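Local coordinates for VirX1 (Cyanophage Syn10, PDB 6QGM), which iodinates diverse substrates as a marine viral halogenase, probably flavin-dependent and related to the tryptophan halogenases, at residues A21-S24 / K25-Q29; G51-N54 / K55-L59; N156-F159 / D160-T163; T357-L360 / T361-E364. All blocks are in the same frame, centred on the assembly; numbering follows the deposited sequence.

Contact 1: A21-S24 / K25-Q29; sequences AALS and KLCPQ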
loop_
_atom_site.group_PDB
_atom_site.type_symbol
_atom_site.label_atom_id
_atom_site.label_comp_id
_atom_site.label_asym_id
_atom_site.label_seq_id
_atom_site.Cartn_x
_atom_site.Cartn_y
_atom_site.Cartn_z
ATOM N N ALA B 21 -19.569 33.205 1.980
ATOM C CA ALA B 21 -19.582 33.295 3.462
ATOM C C ALA B 21 -18.242 32.806 4.027
ATOM O O ALA B 21 -17.590 33.581 4.752
ATOM C CB ALA B 21 -20.729 32.500 4.027
ATOM N N ALA B 22 -17.848 31.571 3.689
ATOM C CA ALA B 22 -16.584 30.920 4.124
ATOM C C ALA B 22 -15.386 31.820 3.810
ATOM O O ALA B 22 -14.627 32.131 4.736
ATOM C CB ALA B 22 -16.432 29.578 3.462
ATOM N N LEU B 23 -15.236 32.230 2.550
ATOM C CA LEU B 23 -14.105 33.076 2.086
ATOM C C LEU B 23 -14.132 34.419 2.828
ATOM O O LEU B 23 -13.063 34.841 3.303
ATOM C CB LEU B 23 -14.191 33.256 0.566
ATOM C CG LEU B 23 -13.803 32.019 -0.263
ATOM C CD1 LEU B 23 -13.798 32.319 -1.761
ATOM C CD2 LEU B 23 -12.448 31.466 0.146
ATOM N N SER B 24 -15.301 35.061 2.942
ATOM C CA SER B 24 -15.450 36.407 3.565
ATOM C C SER B 24 -15.018 36.363 5.045
ATOM O O SER B 24 -14.421 37.348 5.519
ATOM C CB SER B 24 -16.853 36.945 3.408
ATOM O OG SER B 24 -17.751 36.304 4.301
ATOM N N LYS B 25 -15.289 35.251 5.735
ATOM C CA LYS B 25 -15.055 35.083 7.193
ATOM C C LYS B 25 -13.647 34.521 7.439
ATOM O O LYS B 25 -12.941 35.105 8.280
ATOM C CB LYS B 25 -16.142 34.198 7.809
ATOM C CG LYS B 25 -15.977 33.921 9.293
ATOM C CD LYS B 25 -17.267 33.804 10.054
ATOM C CE LYS B 25 -17.053 33.544 11.537
ATOM N NZ LYS B 25 -16.265 32.309 11.781
ATOM N N LEU B 26 -13.242 33.452 6.741
ATOM C CA LEU B 26 -11.975 32.710 7.005
ATOM C C LEU B 26 -10.805 33.283 6.183
ATOM O O LEU B 26 -9.656 32.921 6.483
ATOM C CB LEU B 26 -12.189 31.225 6.699
ATOM C CG LEU B 26 -13.373 30.560 7.404
ATOM C CD1 LEU B 26 -13.583 29.137 6.928
ATOM C CD2 LEU B 26 -13.180 30.570 8.901
ATOM N N CYS B 27 -11.062 34.123 5.175
ATOM C CA CYS B 27 -10.023 34.724 4.289
ATOM C C CYS B 27 -10.285 36.222 4.159
ATOM O O CYS B 27 -10.523 36.733 3.059
ATOM C CB CYS B 27 -9.994 34.043 2.924
ATOM S SG CYS B 27 -9.795 32.234 3.015
ATOM N N PRO B 28 -10.207 36.971 5.284
ATOM C CA PRO B 28 -10.558 38.397 5.300
ATOM C C PRO B 28 -9.708 39.252 4.346
ATOM O O PRO B 28 -10.170 40.294 3.953
ATOM C CB PRO B 28 -10.287 38.836 6.745
ATOM C CG PRO B 28 -10.259 37.547 7.538
ATOM C CD PRO B 28 -9.720 36.502 6.590
ATOM N N GLN B 29 -8.496 38.795 4.013
ATOM C CA GLN B 29 -7.553 39.477 3.076
ATOM C C GLN B 29 -8.172 39.569 1.669
ATOM O O GLN B 29 -7.763 40.473 0.919
ATOM C CB GLN B 29 -6.179 38.785 3.066
ATOM C CG GLN B 29 -6.089 37.472 2.290
ATOM C CD GLN B 29 -6.413 36.234 3.100
ATOM O OE1 GLN B 29 -7.240 36.259 4.018
ATOM N NE2 GLN B 29 -5.776 35.117 2.752
#
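Leu23 and Cys27 meet one turn apart, where helix 14-26 runs out. Leu23 lays its CD2 methyl against Cys27 SG at 4.0 Å. The sulfur stands anti to its own carbonyl carbon (chi1 -54°), which turns it back toward the leucine. Both side chains lie on the buried side, and Leu23 also packs on Ile32 of strand 31-36.

Ser24 behaves differently. Its OG sits between the backbone N and the carbonyl carbon (chi1 76°) and folds back on the helix. From there Ser24 OG donates to Ala21 O at 2.8 Å, tilted 27° from the carbonyl plane. Lys25 N donates to the same Ala21 O at 3.0 Å. Ala21 O is thus gripped twice, by a side chain and by the main chain. Asn184 also bonds the serine hydroxyl.

The end of Lys25 leads away from the turn, and its NZ forms a salt bridge with Asp61. Leu26 N bonds Ala22 O at 2.8 Å, and the leucine packs on Tyr476 of a second subunit.

Cys27 N still reaches Leu23 O at 2.8 Å, though Cys27 has left helical geometry. The doubled bond at Ala21 O pins the Ser24 hydroxyl to the helix, and the Cys27 bond carries the helical pattern one residue past its end.

Contact 2: G51-N54 / K55-L59; sequences GHFN and KFLHL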
loop_
_atom_site.group_PDB
_atom_site.type_symbol
_atom_site.label_atom_id
_atom_site.label_comp_id
_atom_site.label_asym_id
_atom_site.label_seq_id
_atom_site.Cartn_x
_atom_site.Cartn_y
_atom_site.Cartn_z
ATOM N N GLY B 51 -22.273 14.372 8.568
ATOM C CA GLY B 51 -21.463 14.866 9.698
ATOM C C GLY B 51 -20.527 15.982 9.274
ATOM O O GLY B 51 -20.470 16.986 9.990
ATOM N N HIS B 52 -19.852 15.817 8.139
ATOM C CA HIS B 52 -18.890 16.774 7.518
ATOM C C HIS B 52 -19.417 18.215 7.650
ATOM O O HIS B 52 -18.620 19.132 7.913
ATOM C CB HIS B 52 -18.672 16.426 6.018
ATOM C CG HIS B 52 -17.499 15.553 5.653
ATOM N ND1 HIS B 52 -17.479 14.172 5.877
ATOM C CD2 HIS B 52 -16.335 15.851 5.024
ATOM C CE1 HIS B 52 -16.331 13.676 5.450
ATOM N NE2 HIS B 52 -15.606 14.691 4.925
ATOM N N PHE B 53 -20.727 18.398 7.450
ATOM C CA PHE B 53 -21.445 19.705 7.464
ATOM C C PHE B 53 -21.253 20.421 8.800
ATOM O O PHE B 53 -21.232 21.668 8.809
ATOM C CB PHE B 53 -22.928 19.479 7.198
ATOM C CG PHE B 53 -23.731 20.718 6.879
ATOM C CD1 PHE B 53 -23.464 21.478 5.754
ATOM C CD2 PHE B 53 -24.787 21.106 7.682
ATOM C CE1 PHE B 53 -24.220 22.597 5.449
ATOM C CE2 PHE B 53 -25.532 22.233 7.388
ATOM C CZ PHE B 53 -25.252 22.974 6.267
ATOM N N ASN B 54 -21.133 19.658 9.894
ATOM C CA ASN B 54 -20.939 20.208 11.260
ATOM C C ASN B 54 -19.622 21.006 11.292
ATOM O O ASN B 54 -19.613 22.104 11.911
ATOM C CB ASN B 54 -21.037 19.123 12.333
ATOM C CG ASN B 54 -22.425 18.573 12.546
ATOM O OD1 ASN B 54 -23.261 19.226 13.174
ATOM N ND2 ASN B 54 -22.673 17.368 12.054
ATOM N N LYS B 55 -18.561 20.509 10.642
ATOM C CA LYS B 55 -17.244 21.196 10.575
ATOM C C LYS B 55 -17.428 22.566 9.907
ATOM O O LYS B 55 -16.860 23.551 10.418
ATOM C CB LYS B 55 -16.231 20.382 9.759
ATOM C CG LYS B 55 -14.807 20.904 9.708
ATOM C CD LYS B 55 -14.106 20.544 8.420
ATOM C CE LYS B 55 -12.616 20.716 8.565
ATOM N NZ LYS B 55 -11.877 19.850 7.618
ATOM N N PHE B 56 -18.174 22.614 8.798
ATOM C CA PHE B 56 -18.478 23.858 8.053
ATOM C C PHE B 56 -19.190 24.819 9.010
ATOM O O PHE B 56 -18.737 25.974 9.175
ATOM C CB PHE B 56 -19.295 23.557 6.790
ATOM C CG PHE B 56 -19.615 24.769 5.957
ATOM C CD1 PHE B 56 -18.707 25.242 5.025
ATOM C CD2 PHE B 56 -20.808 25.463 6.132
ATOM C CE1 PHE B 56 -18.975 26.395 4.303
ATOM C CE2 PHE B 56 -21.084 26.600 5.389
ATOM C CZ PHE B 56 -20.165 27.064 4.478
ATOM N N LEU B 57 -20.264 24.355 9.649
ATOM C CA LEU B 57 -21.072 25.193 10.576
ATOM C C LEU B 57 -20.176 25.732 11.701
ATOM O O LEU B 57 -20.265 26.943 12.004
ATOM C CB LEU B 57 -22.228 24.352 11.118
ATOM C CG LEU B 57 -23.333 24.050 10.108
ATOM C CD1 LEU B 57 -24.233 22.937 10.630
ATOM C CD2 LEU B 57 -24.115 25.320 9.779
ATOM N N HIS B 58 -19.322 24.873 12.269
ATOM C CA HIS B 58 -18.421 25.214 13.404
ATOM C C HIS B 58 -17.397 26.264 12.941
ATOM O O HIS B 58 -17.154 27.220 13.706
ATOM C CB HIS B 58 -17.833 23.921 14.011
ATOM C CG HIS B 58 -18.707 23.306 15.059
ATOM N ND1 HIS B 58 -18.637 23.693 16.387
ATOM C CD2 HIS B 58 -19.669 22.356 15.003
ATOM C CE1 HIS B 58 -19.516 23.011 17.098
ATOM N NE2 HIS B 58 -20.155 22.181 16.271
ATOM N N LEU B 59 -16.866 26.118 11.721
ATOM C CA LEU B 59 -15.891 27.066 11.110
ATOM C C LEU B 59 -16.533 28.448 10.931
ATOM O O LEU B 59 -15.786 29.438 10.999
ATOM C CB LEU B 59 -15.409 26.523 9.756
ATOM C CG LEU B 59 -14.347 25.430 9.801
ATOM C CD1 LEU B 59 -14.266 24.715 8.461
ATOM C CD2 LEU B 59 -12.990 26.011 10.186
#
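Phe53 and Leu57 form the tight part of this helical turn. Leu57 CD1 lies 3.5 Å from Phe53 CD2, and Leu57 CG sits over one face of the ring. The phenyl group runs anti to its backbone N (chi1 -167°), which brings its CD2-CE2 side over the next turn. Along the backbone of the pair, Leu57 N donates to Phe53 O at 3.0 Å, with an N-H...O angle of 167°.

Asn54 is buried and well bonded. Its ND2 donates to Gly51 O at 3.0 Å, in the carbonyl plane and on a lone pair. Asn54 N donates to the same oxygen at 2.8 Å, so Gly51 O holds both the main chain and the side chain of one residue. The amide is further tied to Thr163 and Tyr165. One turn on, His58 N donates to Asn54 O at 2.8 Å. The edge of the His58 ring also faces that oxygen, with His58 CD2 3.1 Å from Asn54 O.

The looser side carries His52 and Lys55, both partly exposed. Lys55 stretches away from the turn, and its NZ makes a long, weak ion pair with Glu367. The bond from Lys55 N to His52 O, at 3.1 Å, is weak too. Lys55 and His58 touch Val482 of a second subunit.

Helix 52-59 lies between several elements. Phe53 and Phe56 pack on His363 of helix 360-373, and Phe53 also meets Ile167 of strand 164-168. His58 stacks on Trp161 of helix 159-162.

Contact 3: N156-F159 / D160-T163; sequences NFNF and DWDT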
loop_
_atom_site.group_PDB
_atom_site.type_symbol
_atom_site.label_atom_id
_atom_site.label_comp_id
_atom_site.label_asym_id
_atom_site.label_seq_id
_atom_site.Cartn_x
_atom_site.Cartn_y
_atom_site.Cartn_z
ATOM N N ASN B 156 -21.958 6.749 23.511
ATOM C CA ASN B 156 -21.069 7.033 22.350
ATOM C C ASN B 156 -21.780 7.914 21.317
ATOM O O ASN B 156 -21.432 7.834 20.132
ATOM C CB ASN B 156 -20.552 5.733 21.717
ATOM C CG ASN B 156 -19.206 5.310 22.280
ATOM O OD1 ASN B 156 -19.006 4.152 22.669
ATOM N ND2 ASN B 156 -18.278 6.252 22.353
ATOM N N PHE B 157 -22.714 8.760 21.761
ATOM C CA PHE B 157 -23.459 9.741 20.933
ATOM C C PHE B 157 -23.121 11.151 21.409
ATOM O O PHE B 157 -23.274 11.434 22.611
ATOM C CB PHE B 157 -24.964 9.511 21.050
ATOM C CG PHE B 157 -25.818 10.588 20.426
ATOM C CD1 PHE B 157 -25.840 10.772 19.044
ATOM C CD2 PHE B 157 -26.603 11.408 21.226
ATOM C CE1 PHE B 157 -26.626 11.768 18.473
ATOM C CE2 PHE B 157 -27.392 12.387 20.647
ATOM C CZ PHE B 157 -27.407 12.573 19.280
ATOM N N ASN B 158 -22.694 12.003 20.473
ATOM C CA ASN B 158 -22.308 13.417 20.715
ATOM C C ASN B 158 -23.246 14.297 19.875
ATOM O O ASN B 158 -23.041 14.366 18.665
ATOM C CB ASN B 158 -20.820 13.599 20.419
ATOM C CG ASN B 158 -20.341 15.038 20.391
ATOM O OD1 ASN B 158 -21.108 15.984 20.179
ATOM N ND2 ASN B 158 -19.049 15.197 20.598
ATOM N N PHE B 159 -24.248 14.919 20.501
ATOM C CA PHE B 159 -25.346 15.657 19.826
ATOM C C PHE B 159 -24.778 16.572 18.725
ATOM O O PHE B 159 -25.226 16.439 17.574
ATOM C CB PHE B 159 -26.197 16.414 20.854
ATOM C CG PHE B 159 -27.249 17.280 20.209
ATOM C CD1 PHE B 159 -28.411 16.717 19.702
ATOM C CD2 PHE B 159 -27.069 18.646 20.079
ATOM C CE1 PHE B 159 -29.378 17.499 19.090
ATOM C CE2 PHE B 159 -28.026 19.420 19.453
ATOM C CZ PHE B 159 -29.181 18.847 18.963
ATOM N N ASP B 160 -23.831 17.450 19.064
ATOM C CA ASP B 160 -23.226 18.446 18.132
ATOM C C ASP B 160 -22.753 17.785 16.828
ATOM O O ASP B 160 -23.076 18.316 15.745
ATOM C CB ASP B 160 -22.045 19.187 18.762
ATOM C CG ASP B 160 -22.444 20.517 19.385
ATOM O OD1 ASP B 160 -23.584 20.593 19.931
ATOM O OD2 ASP B 160 -21.637 21.488 19.274
ATOM N N TRP B 161 -21.988 16.699 16.938
ATOM C CA TRP B 161 -21.180 16.136 15.819
ATOM C C TRP B 161 -21.809 14.871 15.217
ATOM O O TRP B 161 -21.498 14.606 14.047
ATOM C CB TRP B 161 -19.744 15.898 16.292
ATOM C CG TRP B 161 -19.037 17.193 16.521
ATOM C CD1 TRP B 161 -18.947 17.885 17.693
ATOM C CD2 TRP B 161 -18.378 17.990 15.526
ATOM N NE1 TRP B 161 -18.242 19.046 17.500
ATOM C CE2 TRP B 161 -17.873 19.128 16.184
ATOM C CE3 TRP B 161 -18.114 17.820 14.162
ATOM C CZ2 TRP B 161 -17.152 20.112 15.512
ATOM C CZ3 TRP B 161 -17.400 18.800 13.492
ATOM C CH2 TRP B 161 -16.933 19.930 14.167
ATOM N N ASP B 162 -22.626 14.125 15.968
ATOM C CA ASP B 162 -23.295 12.873 15.522
ATOM C C ASP B 162 -24.725 13.162 15.072
ATOM O O ASP B 162 -25.425 12.200 14.710
ATOM C CB ASP B 162 -23.321 11.807 16.620
ATOM C CG ASP B 162 -21.954 11.224 16.929
ATOM O OD1 ASP B 162 -21.050 11.346 16.064
ATOM O OD2 ASP B 162 -21.806 10.648 18.041
ATOM N N THR B 163 -25.153 14.424 15.092
ATOM C CA THR B 163 -26.436 14.857 14.489
ATOM C C THR B 163 -26.119 15.815 13.348
ATOM O O THR B 163 -25.434 16.816 13.604
ATOM C CB THR B 163 -27.376 15.481 15.521
ATOM O OG1 THR B 163 -27.498 14.607 16.648
ATOM C CG2 THR B 163 -28.751 15.713 14.951
#
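Asn158 and Asp162 hold each other by two backbone-directed bonds. Asp162 N donates to Asn158 O at 2.7 Å, almost straight onto the oxygen. In return, Asn158 N donates to Asp162 OD2 at 2.9 Å, met from above the carboxylate plane, 41° out of it. The aspartate CG is anti to the carbonyl carbon (chi1 -70°), which carries the carboxylate back to the start of the turn.

The other polar links are weak. Trp161 N reaches both Asn158 O and Asn158 OD1, the latter at 3.4 Å. Thr163 N and Thr163 OG1 both donate weakly to Phe159 O.

Among the flat groups, the Asn158 amide runs alongside the Trp161 indole and stands nearly perpendicular to it, with planes 89° apart. Asn158 OD1 meets the indole at its edge.

Phe157 packs against both Asp162 and Thr163. Its CD1 lies 3.6 Å from Asp162 CB as the two side chains pass antiparallel to one another. Thr163 OG1 sits at the ring edge, 3.3 Å from Phe157 CZ. Phe159 meets Tyr75 edge-to-face, and Arg486 of a second subunit packs on Asn158, Trp161 and Asp162.

This is an N-capped helical turn. Asn158 is the N-cap, and its OD1 accepts the weak capping bond from Trp161 N. The short, weakly bonded helix 159-162 leads directly into strand 164-168.

Contact 4: T357-L360 / T361-E364; sequences TGLL and TTHE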
loop_
_atom_site.group_PDB
_atom_site.type_symbol
_atom_site.label_atom_id
_atom_site.label_comp_id
_atom_site.label_asym_id
_atom_site.label_seq_id
_atom_site.Cartn_x
_atom_site.Cartn_y
_atom_site.Cartn_z
ATOM N N THR B 357 -24.780 12.923 0.015
ATOM C CA THR B 357 -23.432 13.363 -0.424
ATOM C C THR B 357 -23.590 14.655 -1.263
ATOM O O THR B 357 -22.561 15.281 -1.563
ATOM C CB THR B 357 -22.713 12.129 -1.001
ATOM O OG1 THR B 357 -21.390 12.448 -1.408
ATOM C CG2 THR B 357 -23.462 11.445 -2.125
ATOM N N GLY B 358 -24.835 15.076 -1.527
ATOM C CA GLY B 358 -25.201 16.333 -2.213
ATOM C C GLY B 358 -24.195 17.457 -1.999
ATOM O O GLY B 358 -23.570 17.875 -2.958
ATOM N N LEU B 359 -24.026 17.925 -0.771
ATOM C CA LEU B 359 -23.196 19.115 -0.430
ATOM C C LEU B 359 -21.710 18.755 -0.317
ATOM O O LEU B 359 -20.919 19.701 -0.070
ATOM C CB LEU B 359 -23.682 19.726 0.896
ATOM C CG LEU B 359 -24.940 20.594 0.821
ATOM C CD1 LEU B 359 -25.073 21.443 2.080
ATOM C CD2 LEU B 359 -24.938 21.493 -0.408
ATOM N N LEU B 360 -21.311 17.489 -0.492
ATOM C CA LEU B 360 -19.906 17.037 -0.247
ATOM C C LEU B 360 -18.961 17.761 -1.212
ATOM O O LEU B 360 -18.021 18.430 -0.777
ATOM C CB LEU B 360 -19.794 15.523 -0.450
ATOM C CG LEU B 360 -18.395 14.954 -0.235
ATOM C CD1 LEU B 360 -18.053 14.941 1.254
ATOM C CD2 LEU B 360 -18.294 13.552 -0.825
ATOM N N THR B 361 -19.223 17.568 -2.498
ATOM C CA THR B 361 -18.564 18.255 -3.636
ATOM C C THR B 361 -18.374 19.748 -3.298
ATOM O O THR B 361 -17.433 20.351 -3.848
ATOM C CB THR B 361 -19.354 17.946 -4.918
ATOM O OG1 THR B 361 -18.702 18.596 -6.006
ATOM C CG2 THR B 361 -20.808 18.374 -4.854
ATOM N N THR B 362 -19.218 20.327 -2.429
ATOM C CA THR B 362 -19.240 21.783 -2.108
ATOM C C THR B 362 -18.337 22.104 -0.903
ATOM O O THR B 362 -17.341 22.819 -1.139
ATOM C CB THR B 362 -20.668 22.304 -1.913
ATOM O OG1 THR B 362 -21.430 21.878 -3.044
ATOM C CG2 THR B 362 -20.744 23.808 -1.759
ATOM N N HIS B 363 -18.655 21.650 0.322
ATOM C CA HIS B 363 -17.948 22.117 1.557
ATOM C C HIS B 363 -16.512 21.582 1.575
ATOM O O HIS B 363 -15.651 22.300 2.104
ATOM C CB HIS B 363 -18.689 21.839 2.885
ATOM C CG HIS B 363 -19.256 20.468 3.040
ATOM N ND1 HIS B 363 -20.556 20.258 3.455
ATOM C CD2 HIS B 363 -18.739 19.244 2.802
ATOM C CE1 HIS B 363 -20.812 18.967 3.480
ATOM N NE2 HIS B 363 -19.711 18.324 3.083
ATOM N N GLU B 364 -16.251 20.402 1.002
ATOM C CA GLU B 364 -14.890 19.836 0.872
ATOM C C GLU B 364 -14.038 20.793 0.037
ATOM O O GLU B 364 -12.966 21.207 0.516
ATOM C CB GLU B 364 -14.948 18.427 0.273
ATOM C CG GLU B 364 -13.604 17.872 -0.172
ATOM C CD GLU B 364 -12.656 17.430 0.927
ATOM O OE1 GLU B 364 -13.041 17.438 2.143
ATOM O OE2 GLU B 364 -11.531 17.066 0.567
#
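Leu359 O accepts from His363 N at 3.0 Å, with the donor nearly in line with the carbonyl bond. Glu364 N makes the matching bond to Leu360 O at 3.2 Å, with an N-H...O angle of 155°. Before the helix, Leu360 N bonds Thr357 O at 2.8 Å and closes the entering turn.

The same Leu359 O also lies over the face of the His363 imidazole, 3.4 Å above the plane and over its centre. The ring reaches this place because His363 CG sits between the backbone N and the carbonyl carbon (chi1 46°). It folds back over the preceding turn. There His363 CE1 lies 3.9 Å from Leu359 CB.

The remaining polar ends are held from outside. Thr361 OG1 bonds Gly345 O and Gly349 O. Thr362 OG1 bonds Ser15 OG, and Glu364 OE2 bonds Asn368 ND2. Glu364 OE1 is also close to Glu367, a like charge that may favour a proton between the two carboxylates.

Packing fills in around these bonds. Leu360 crosses His363 at a slant, with Leu360 CD1 4.2 Å from His363 NE2. Thr361 CG2 touches Gly358 O at 3.4 Å.

The turn begins helix 360-373 deep in the chain. It lies against helix 52-59, where Leu359 meets Phe53 and His363 meets His52. Leu360 and Glu364 face helix 382-408. Thr362 faces the start of helix 14-26 through Ser15. It lies near, without touching, the glycine-rich turn after strand 6-10, which is consistent with a Rossmann-type motif.

All four contacts are local helical turns at different depths. Contact 4 is buried and central, and touches no other subunit. Contacts 1 and 3 are mostly buried but farther out. Contact 2 is partly buried, with an exposed side. Contacts 1, 2 and 3 each reach a second subunit. Contact 2 touches contacts 1, 3 and 4, while none of those touches another. With contact 4 it shares aromatic and imidazole packing; with contact 3, a ring stack and a probable hydrogen bond from Asn54 ND2 to Thr163 O at 3.2 Å. Contact 1 ends a helix of a beta-alpha-beta unit, whereas contacts 2, 3 and 4 lie at or near helix starts. Side-chain capping marks contact 3; a carbonyl over an imidazole face marks contact 4.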